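Local coordinates for protein zinc chaperone AztD (Citrobacter koseri, PDB 6CMK) that acts as a periplasmic zinc chaperone, binding zinc ions and handing one directly to the solute-binding protein AztC of the AztABCD transport system, at residues His99-Gly102 against Asp103-Asp106; Glu287-Ser290 against Phe291-Ile294; Thr298-Val301 against His302-Val305. All blocks are in the same frame, centred on the assembly; numbering follows the deposited sequence. Where two conformers were deposited one is given.

Contact 1. Residues His99-Gly102 against Asp103-Asp106; sequences HDHG and DHAD. With ZN (zinc ion), chain I.
His99 and Asp106 face each other as an antiparallel hydrogen-bonded pair, with His99 N bonded to Asp106 O at 3.0 Å and Asp106 N returned to His99 O. Their side chains share one face of the two-stranded ribbon, where the edge of the His99 imidazole lies beside Asp106 CB while its NE2 turns to Asp108. Asp100, paired with Ala105, points to the other face. There it makes an Asx turn, OD1 taking the amide Gly102 N at 3.3 Å in a nearly straight N-H bond, and its OD2 forms a salt bridge with Arg300 of the second subunit. At His101 the ribbon closes: its N donates to His104 O at 2.9 Å, met almost head-on to the carbonyl although the N-H itself is bent to 134°. The His101 side chain folds beside its backbone N (chi1 -76°), which carries ND1 toward the zinc ion, 2.6 Å away, a long bond in the ring plane. Asp106 OD1 binds the same metal at 2.2 Å, close beside His405, the fourth ligand. Asp106 OD2 sits 3.3 Å from His101 CE1, the carboxylate standing steeply to the ring. Gly102 makes the turn with positive phi, leading into Asp103. His104 has two conformers; in one, NE2 faces the zinc ion at a long 2.7 Å, a ring face meets His101 CB, and ND1, across the ring, donates to Asp103 OD1. His101, His104 and Asp106, completed by His405, form the high-affinity zinc site 2, built on the tip of a beta hairpin.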
ATOM      1  N   HIS B  99       0.954  -7.999  -5.988  1.00 19.13           N
ATOM      2  CA  HIS B  99       2.237  -7.375  -6.272  1.00 18.33           C
ATOM      3  C   HIS B  99       2.002  -5.904  -6.588  1.00 19.90           C
ATOM      4  O   HIS B  99       1.165  -5.577  -7.436  1.00 22.57           O
ATOM      5  CB  HIS B  99       2.940  -8.054  -7.443  1.00 19.44           C
ATOM      6  CG  HIS B  99       3.212  -9.505  -7.222  1.00 25.36           C
ATOM      7  ND1 HIS B  99       4.224  -9.954  -6.402  1.00 30.69           N
ATOM      8  CD2 HIS B  99       2.604 -10.610  -7.714  1.00 30.37           C
ATOM      9  CE1 HIS B  99       4.226 -11.275  -6.396  1.00 35.73           C
ATOM     10  NE2 HIS B  99       3.253 -11.697  -7.185  1.00 32.41           N
ATOM     11  N   ASP B 100       2.756  -5.036  -5.914  1.00 20.23           N
ATOM     12  CA  ASP B 100       2.632  -3.581  -6.027  1.00 21.11           C
ATOM     13  C   ASP B 100       3.527  -3.100  -7.162  1.00 27.81           C
ATOM     14  O   ASP B 100       4.744  -2.996  -7.000  1.00 26.49           O
ATOM     15  CB  ASP B 100       3.024  -2.931  -4.703  1.00 18.27           C
ATOM     16  CG  ASP B 100       2.870  -1.416  -4.705  1.00 21.39           C
ATOM     17  OD1 ASP B 100       2.594  -0.833  -5.770  1.00 23.71           O
ATOM     18  OD2 ASP B 100       3.028  -0.815  -3.615  1.00 30.15           O
ATOM     19  N   HIS B 101       2.928  -2.770  -8.307  1.00 19.90           N
ATOM     20  CA  HIS B 101       3.681  -2.401  -9.500  1.00 28.04           C
ATOM     21  C   HIS B 101       3.497  -0.931  -9.877  1.00 24.67           C
ATOM     22  O   HIS B 101       3.565  -0.566 -11.054  1.00 27.92           O
ATOM     23  CB  HIS B 101       3.306  -3.337 -10.644  1.00 19.56           C
ATOM     24  CG  HIS B 101       3.937  -4.691 -10.512  1.00 20.48           C
ATOM     25  ND1 HIS B 101       3.718  -5.716 -11.404  1.00 24.44           N
ATOM     26  CD2 HIS B 101       4.801  -5.176  -9.587  1.00 22.94           C
ATOM     27  CE1 HIS B 101       4.415  -6.778 -11.034  1.00 25.49           C
ATOM     28  NE2 HIS B 101       5.081  -6.476  -9.933  1.00 27.21           N
ATOM     29  N   GLY B 102       3.299  -0.079  -8.876  1.00 25.72           N
ATOM     30  CA  GLY B 102       3.270   1.355  -9.089  1.00 26.84           C
ATOM     31  C   GLY B 102       1.957   1.841  -9.659  1.00 20.02           C
ATOM     32  O   GLY B 102       1.028   2.155  -8.912  1.00 41.50           O
ATOM     33  N   ASP B 103       1.863   1.890 -10.982  1.00 27.32           N
ATOM     34  CA  ASP B 103       0.632   2.335 -11.624  1.00 36.38           C
ATOM     35  C   ASP B 103      -0.417   1.236 -11.693  1.00 44.18           C
ATOM     36  O   ASP B 103      -1.574   1.526 -12.021  1.00 61.75           O
ATOM     37  CB  ASP B 103       0.925   2.855 -13.033  1.00 29.55           C
ATOM     38  CG  ASP B 103       1.390   1.764 -13.978  1.00 68.50           C
ATOM     39  OD1 ASP B 103       0.528   1.099 -14.587  1.00 82.79           O
ATOM     40  OD2 ASP B 103       2.617   1.575 -14.113  1.00 86.16           O
ATOM     41  N   HIS B 104      -0.048  -0.006 -11.388  0.53 26.06           N
ATOM     42  CA  HIS B 104      -0.983  -1.116 -11.411  0.53 22.44           C
ATOM     43  C   HIS B 104      -0.578  -2.115 -10.339  0.53 17.22           C
ATOM     44  O   HIS B 104       0.503  -2.026  -9.752  0.53 20.98           O
ATOM     45  CB  HIS B 104      -1.023  -1.790 -12.785  0.53 31.18           C
ATOM     46  CG  HIS B 104       0.314  -2.271 -13.257  0.53 41.86           C
ATOM     47  ND1 HIS B 104       1.323  -1.413 -13.633  0.53 40.62           N
ATOM     48  CD2 HIS B 104       0.809  -3.523 -13.408  0.53 43.86           C
ATOM     49  CE1 HIS B 104       2.382  -2.113 -13.998  0.53 42.64           C
ATOM     50  NE2 HIS B 104       2.096  -3.396 -13.872  0.53 44.73           N
ATOM     51  N   ALA B 105      -1.471  -3.067 -10.083  1.00 22.74           N
ATOM     52  CA  ALA B 105      -1.204  -4.176  -9.186  1.00 21.27           C
ATOM     53  C   ALA B 105      -1.530  -5.464  -9.923  1.00 17.86           C
ATOM     54  O   ALA B 105      -2.416  -5.492 -10.784  1.00 21.16           O
ATOM     55  CB  ALA B 105      -2.031  -4.086  -7.892  1.00 26.99           C
ATOM     56  N   ASP B 106      -0.778  -6.513  -9.606  1.00 16.97           N
ATOM     57  CA  ASP B 106      -1.057  -7.863 -10.062  1.00 17.17           C
ATOM     58  C   ASP B 106      -1.725  -8.627  -8.930  1.00 17.83           C
ATOM     59  O   ASP B 106      -1.400  -8.424  -7.760  1.00 17.58           O
ATOM     60  CB  ASP B 106       0.220  -8.596 -10.461  1.00 26.02           C
ATOM     61  CG  ASP B 106       0.853  -8.036 -11.712  1.00 36.11           C
ATOM     62  OD1 ASP B 106       0.329  -7.039 -12.253  1.00 32.14           O
ATOM     63  OD2 ASP B 106       1.878  -8.603 -12.145  1.00 34.54           O
TER
HETATM   64 ZN    ZN I 502       1.975  -6.026 -13.302  0.64 37.79          ZN

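Contact 2. Residues Glu287-Ser290 against Phe291-Ile294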
ATOM      1  N   GLU B 287      -3.229  14.273  16.118  1.00 42.28           N
ATOM      2  CA  GLU B 287      -3.745  15.602  16.432  1.00 52.26           C
ATOM      3  C   GLU B 287      -3.877  15.797  17.938  1.00 53.88           C
ATOM      4  O   GLU B 287      -4.011  14.836  18.703  1.00 41.74           O
ATOM      5  CB  GLU B 287      -5.121  15.848  15.796  1.00 65.13           C
ATOM      6  CG  GLU B 287      -5.197  15.637  14.289  1.00 70.34           C
ATOM      7  CD  GLU B 287      -4.176  16.439  13.513  1.00 65.84           C
ATOM      8  OE1 GLU B 287      -3.159  15.845  13.095  1.00 67.04           O
ATOM      9  OE2 GLU B 287      -4.388  17.654  13.314  1.00 63.06           O
ATOM     10  N   SER B 288      -3.871  17.068  18.350  1.00 78.61           N
ATOM     11  CA  SER B 288      -3.985  17.417  19.764  1.00 79.65           C
ATOM     12  C   SER B 288      -5.415  17.267  20.276  1.00 74.73           C
ATOM     13  O   SER B 288      -5.624  16.860  21.424  1.00 73.16           O
ATOM     14  CB  SER B 288      -3.495  18.849  19.989  1.00 76.98           C
ATOM     15  OG  SER B 288      -2.302  19.106  19.268  1.00 75.24           O
ATOM     16  N   ASP B 289      -6.408  17.613  19.454  1.00 75.24           N
ATOM     17  CA  ASP B 289      -7.816  17.437  19.817  1.00 76.22           C
ATOM     18  C   ASP B 289      -8.194  15.981  19.539  1.00 58.19           C
ATOM     19  O   ASP B 289      -8.906  15.641  18.591  1.00 52.18           O
ATOM     20  CB  ASP B 289      -8.694  18.419  19.050  1.00 85.91           C
ATOM     21  CG  ASP B 289      -9.782  19.025  19.911  1.00 88.24           C
ATOM     22  OD1 ASP B 289     -10.827  18.369  20.100  1.00 90.01           O
ATOM     23  OD2 ASP B 289      -9.588  20.155  20.412  1.00 90.67           O
ATOM     24  N   SER B 290      -7.694  15.104  20.406  1.00 36.14           N
ATOM     25  CA  SER B 290      -7.539  13.708  20.026  1.00 44.34           C
ATOM     26  C   SER B 290      -8.815  12.886  20.174  1.00 26.61           C
ATOM     27  O   SER B 290      -8.966  11.906  19.445  1.00 25.21           O
ATOM     28  CB  SER B 290      -6.413  13.069  20.844  1.00 46.49           C
ATOM     29  OG  SER B 290      -5.194  13.762  20.644  1.00 52.92           O
ATOM     30  N   PHE B 291      -9.740  13.240  21.080  1.00 22.25           N
ATOM     31  CA  PHE B 291     -10.793  12.308  21.493  1.00 16.86           C
ATOM     32  C   PHE B 291     -12.196  12.840  21.224  1.00 25.32           C
ATOM     33  O   PHE B 291     -12.496  14.005  21.505  1.00 24.58           O
ATOM     34  CB  PHE B 291     -10.719  11.998  22.977  1.00 16.68           C
ATOM     35  CG  PHE B 291      -9.478  11.278  23.401  1.00 21.23           C
ATOM     36  CD1 PHE B 291      -9.484   9.907  23.569  1.00 18.81           C
ATOM     37  CD2 PHE B 291      -8.323  11.973  23.672  1.00 24.65           C
ATOM     38  CE1 PHE B 291      -8.352   9.238  23.986  1.00 24.43           C
ATOM     39  CE2 PHE B 291      -7.183  11.314  24.088  1.00 28.64           C
ATOM     40  CZ  PHE B 291      -7.194   9.948  24.244  1.00 21.51           C
ATOM     41  N   ARG B 292     -13.074  11.954  20.749  1.00 19.81           N
ATOM     42  CA  ARG B 292     -14.501  12.236  20.655  1.00 19.96           C
ATOM     43  C   ARG B 292     -15.299  11.033  21.138  1.00 19.34           C
ATOM     44  O   ARG B 292     -15.012   9.894  20.761  1.00 20.80           O
ATOM     45  CB  ARG B 292     -14.918  12.571  19.224  1.00 23.17           C
ATOM     46  CG  ARG B 292     -14.355  13.884  18.715  1.00 37.67           C
ATOM     47  CD  ARG B 292     -15.015  15.064  19.414  1.00 62.90           C
ATOM     48  NE  ARG B 292     -14.548  16.348  18.897  1.00 68.40           N
ATOM     49  CZ  ARG B 292     -13.499  17.018  19.368  1.00 61.81           C
ATOM     50  NH1 ARG B 292     -12.785  16.536  20.378  1.00 62.96           N
ATOM     51  NH2 ARG B 292     -13.161  18.177  18.823  1.00 56.83           N
ATOM     52  N   LEU B 293     -16.325  11.305  21.936  1.00 19.97           N
ATOM     53  CA  LEU B 293     -17.194  10.278  22.506  1.00 23.20           C
ATOM     54  C   LEU B 293     -18.437  10.103  21.640  1.00 19.61           C
ATOM     55  O   LEU B 293     -19.065  11.091  21.249  1.00 23.33           O
ATOM     56  CB  LEU B 293     -17.610  10.675  23.922  1.00 21.32           C
ATOM     57  CG  LEU B 293     -18.542   9.729  24.687  1.00 23.03           C
ATOM     58  CD1 LEU B 293     -17.757   8.571  25.259  1.00 25.13           C
ATOM     59  CD2 LEU B 293     -19.290  10.480  25.787  1.00 28.67           C
ATOM     60  N   ILE B 294     -18.802   8.853  21.356  1.00 18.55           N
ATOM     61  CA  ILE B 294     -20.102   8.544  20.759  1.00 17.91           C
ATOM     62  C   ILE B 294     -20.882   7.665  21.726  1.00 18.33           C
ATOM     63  O   ILE B 294     -20.386   6.625  22.179  1.00 18.07           O
ATOM     64  CB  ILE B 294     -19.985   7.862  19.385  1.00 17.63           C
ATOM     65  CG1 ILE B 294     -19.291   8.795  18.396  1.00 20.46           C
ATOM     66  CG2 ILE B 294     -21.380   7.462  18.878  1.00 23.09           C
ATOM     67  CD1 ILE B 294     -19.057   8.193  17.040  1.00 21.96           C
TER
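A single carboxylate oxygen takes both terminal nitrogens of an arginine here: Asp289 OD1 accepts from Arg292 NH1 and, equally, from Arg292 NH2, each 2.7 Å away. The salt bridge spans the entry into strand 291-295, the last strand of a four-stranded antiparallel propeller blade, and the chain before it is folded by an inverse gamma turn centred on Asp289. The guanidinium approaches end-on, with the oxygen close to its plane, whereas the carboxylate stands nearly upright to that plane, at 85°. NH1 arrives almost along the C-O bond of OD1, and NH2 from above the carboxylate. Because both donors converge on one acceptor, neither N-H is straight. Arg292 reaches back along the chain through a bend at its second torsion (chi2 -71°), and NH1 is steadied by a further bond to Phe291 O at 2.8 Å, coming from above the carbonyl plane. Asp289 is exposed and poorly ordered, so the bridge may be mobile.

Phe291 is buried, packing on Ile281 and Val283 of the adjoining strand and on Leu248 of the strand 244-249. Backbone bonds from Ser290 to Asp284 and from Arg292 to Leu282 tie the start of the strand to strand 279-283 and the residue after it. The two residues at the junction also touch: Phe291 CD2 lies 3.6 Å from Ser290 CB. The Ser290 hydroxyl turns back across the loop, where OG donates to Glu287 O over a short 2.5 Å.

Contact 3. Residues Thr298-Val301 against His302-Val305; sequences TRRV and HFVV
Strand 300-305 is interrupted by a classic beta bulge, in which Val301 and His302 both face Phe316 on the neighbouring strand 312-317. This is the first strand of a four-stranded propeller blade, and the extra residue shifts the alternation of side chains along it. Arg300 and Phe303, three apart and expected on opposite faces of a regular strand, are thereby brought together, and both pack on Val315.

Their meeting is a stacked cation-pi contact. The guanidinium of Arg300 lies nearly flat over one face of the Phe303 ring, the planes 27° apart and CZ 4.1 Å from the ring centroid. NH1 is the nitrogen over the middle of the ring, with its nearest ring atom, Phe303 CE1, at 3.5 Å. The pi face probably stabilises the cation. Arg300 leaves the backbone fully extended through its first two torsions and then kinks at chi3 (72°), which lays the guanidinium across the ring. Phe303 meets it by setting CG between its own backbone N and carbonyl carbon (chi1 51°), and its ring also packs on Ile263 and Ile272 of the preceding blade, so the stack lies where two blades adjoin.

His302 takes the other direction, its ND1 hydrogen-bonded to the amide of Ile355 and its side chain packing on Arg354. The aliphatic part of the arginine joins the stack too: Arg300 CD sits over the same face of the ring, toward its CD2-CE2 side, 3.5 Å from Phe303 CD2.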
ATOM      1  N   THR B 298     -27.790   1.222  22.555  1.00 19.31           N
ATOM      2  CA  THR B 298     -27.710   0.021  23.373  1.00 21.97           C
ATOM      3  C   THR B 298     -26.256  -0.434  23.406  1.00 18.99           C
ATOM      4  O   THR B 298     -25.365   0.225  22.860  1.00 19.44           O
ATOM      5  CB  THR B 298     -28.618  -1.100  22.845  1.00 24.02           C
ATOM      6  OG1 THR B 298     -28.265  -1.414  21.491  1.00 22.80           O
ATOM      7  CG2 THR B 298     -30.080  -0.683  22.894  1.00 27.42           C
ATOM      8  N   ARG B 299     -26.012  -1.575  24.038  1.00 20.07           N
ATOM      9  CA  ARG B 299     -24.641  -2.006  24.294  1.00 19.69           C
ATOM     10  C   ARG B 299     -23.966  -2.555  23.042  1.00 18.19           C
ATOM     11  O   ARG B 299     -24.596  -3.163  22.170  1.00 23.19           O
ATOM     12  CB  ARG B 299     -24.626  -3.054  25.404  1.00 26.18           C
ATOM     13  CG  ARG B 299     -24.763  -2.431  26.774  1.00 24.76           C
ATOM     14  CD  ARG B 299     -25.063  -3.457  27.840  1.00 32.43           C
ATOM     15  NE  ARG B 299     -26.398  -4.015  27.685  1.00 47.32           N
ATOM     16  CZ  ARG B 299     -26.895  -4.978  28.454  1.00 65.65           C
ATOM     17  NH1 ARG B 299     -26.157  -5.493  29.429  1.00 69.27           N
ATOM     18  NH2 ARG B 299     -28.127  -5.427  28.244  1.00 64.76           N
ATOM     19  N   ARG B 300     -22.660  -2.332  22.977  1.00 17.44           N
ATOM     20  CA  ARG B 300     -21.853  -2.730  21.831  1.00 17.94           C
ATOM     21  C   ARG B 300     -21.605  -4.236  21.818  1.00 21.10           C
ATOM     22  O   ARG B 300     -21.236  -4.829  22.840  1.00 20.66           O
ATOM     23  CB  ARG B 300     -20.528  -1.974  21.874  1.00 18.05           C
ATOM     24  CG  ARG B 300     -19.588  -2.263  20.738  1.00 17.02           C
ATOM     25  CD  ARG B 300     -18.295  -1.494  20.931  1.00 17.16           C
ATOM     26  NE  ARG B 300     -17.571  -2.122  22.019  1.00 21.66           N
ATOM     27  CZ  ARG B 300     -16.832  -3.214  21.883  1.00 31.18           C
ATOM     28  NH1 ARG B 300     -16.667  -3.766  20.683  1.00 27.74           N
ATOM     29  NH2 ARG B 300     -16.248  -3.746  22.943  1.00 32.82           N
ATOM     30  N   VAL B 301     -21.817  -4.853  20.658  1.00 16.49           N
ATOM     31  CA  VAL B 301     -21.484  -6.254  20.425  1.00 16.50           C
ATOM     32  C   VAL B 301     -20.140  -6.401  19.718  1.00 16.20           C
ATOM     33  O   VAL B 301     -19.333  -7.261  20.076  1.00 19.50           O
ATOM     34  CB  VAL B 301     -22.609  -6.933  19.609  1.00 16.75           C
ATOM     35  CG1 VAL B 301     -22.201  -8.351  19.181  1.00 21.03           C
ATOM     36  CG2 VAL B 301     -23.919  -6.967  20.406  1.00 19.88           C
ATOM     37  N   HIS B 302     -19.891  -5.574  18.705  1.00 15.25           N
ATOM     38  CA  HIS B 302     -18.692  -5.702  17.884  1.00 14.62           C
ATOM     39  C   HIS B 302     -18.476  -4.406  17.114  1.00 18.12           C
ATOM     40  O   HIS B 302     -19.416  -3.645  16.896  1.00 15.77           O
ATOM     41  CB  HIS B 302     -18.826  -6.884  16.914  1.00 14.77           C
ATOM     42  CG  HIS B 302     -17.546  -7.265  16.240  1.00 16.02           C
ATOM     43  ND1 HIS B 302     -17.446  -7.440  14.876  1.00 14.44           N
ATOM     44  CD2 HIS B 302     -16.310  -7.496  16.745  1.00 18.17           C
ATOM     45  CE1 HIS B 302     -16.202  -7.781  14.573  1.00 15.24           C
ATOM     46  NE2 HIS B 302     -15.495  -7.821  15.691  1.00 17.22           N
ATOM     47  N   PHE B 303     -17.232  -4.144  16.714  1.00 15.52           N
ATOM     48  CA  PHE B 303     -17.011  -3.067  15.763  1.00 13.15           C
ATOM     49  C   PHE B 303     -15.831  -3.398  14.854  1.00 12.62           C
ATOM     50  O   PHE B 303     -14.983  -4.234  15.178  1.00 14.51           O
ATOM     51  CB  PHE B 303     -16.853  -1.685  16.448  1.00 16.49           C
ATOM     52  CG  PHE B 303     -15.845  -1.597  17.597  1.00 13.42           C
ATOM     53  CD1 PHE B 303     -14.847  -2.532  17.815  1.00 16.36           C
ATOM     54  CD2 PHE B 303     -15.942  -0.518  18.473  1.00 13.50           C
ATOM     55  CE1 PHE B 303     -13.956  -2.381  18.878  1.00 18.80           C
ATOM     56  CE2 PHE B 303     -15.069  -0.361  19.529  1.00 17.35           C
ATOM     57  CZ  PHE B 303     -14.071  -1.291  19.734  1.00 18.48           C
ATOM     58  N   VAL B 304     -15.839  -2.771  13.672  1.00 13.27           N
ATOM     59  CA  VAL B 304     -14.768  -2.919  12.684  1.00 11.78           C
ATOM     60  C   VAL B 304     -14.684  -1.629  11.887  1.00 11.48           C
ATOM     61  O   VAL B 304     -15.651  -0.867  11.797  1.00 13.99           O
ATOM     62  CB  VAL B 304     -14.977  -4.096  11.693  1.00 17.38           C
ATOM     63  CG1 VAL B 304     -15.159  -5.440  12.400  1.00 31.50           C
ATOM     64  CG2 VAL B 304     -16.160  -3.823  10.747  1.00 14.09           C
ATOM     65  N   VAL B 305     -13.520  -1.394  11.267  1.00 13.00           N
ATOM     66  CA  VAL B 305     -13.377  -0.252  10.376  1.00 12.68           C
ATOM     67  C   VAL B 305     -13.705  -0.688   8.951  1.00 15.10           C
ATOM     68  O   VAL B 305     -13.679  -1.870   8.600  1.00 13.02           O
ATOM     69  CB  VAL B 305     -11.967   0.392  10.449  1.00 13.93           C
ATOM     70  CG1 VAL B 305     -11.602   0.733  11.894  1.00 15.17           C
ATOM     71  CG2 VAL B 305     -10.901  -0.499   9.801  1.00 14.32           C
TER

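Overall arrangement
The three contacts come in series along the chain of a beta propeller built from successive antiparallel sheets. Contact 1 lies in an early blade, on the hairpin of strands 88-100 and 105-109, and holds a zinc site; contacts 2 and 3 are remote from it, their centres about 36 and 35 Å away. Those two are close, about 19 Å between centres. Contact 2 opens the last strand of one blade, and contact 3 lies on the first strand of the next, nearer the centre of the chain. They therefore flank the link from one blade to its successor, whereas zinc site 2 sits on a hairpin far from that junction.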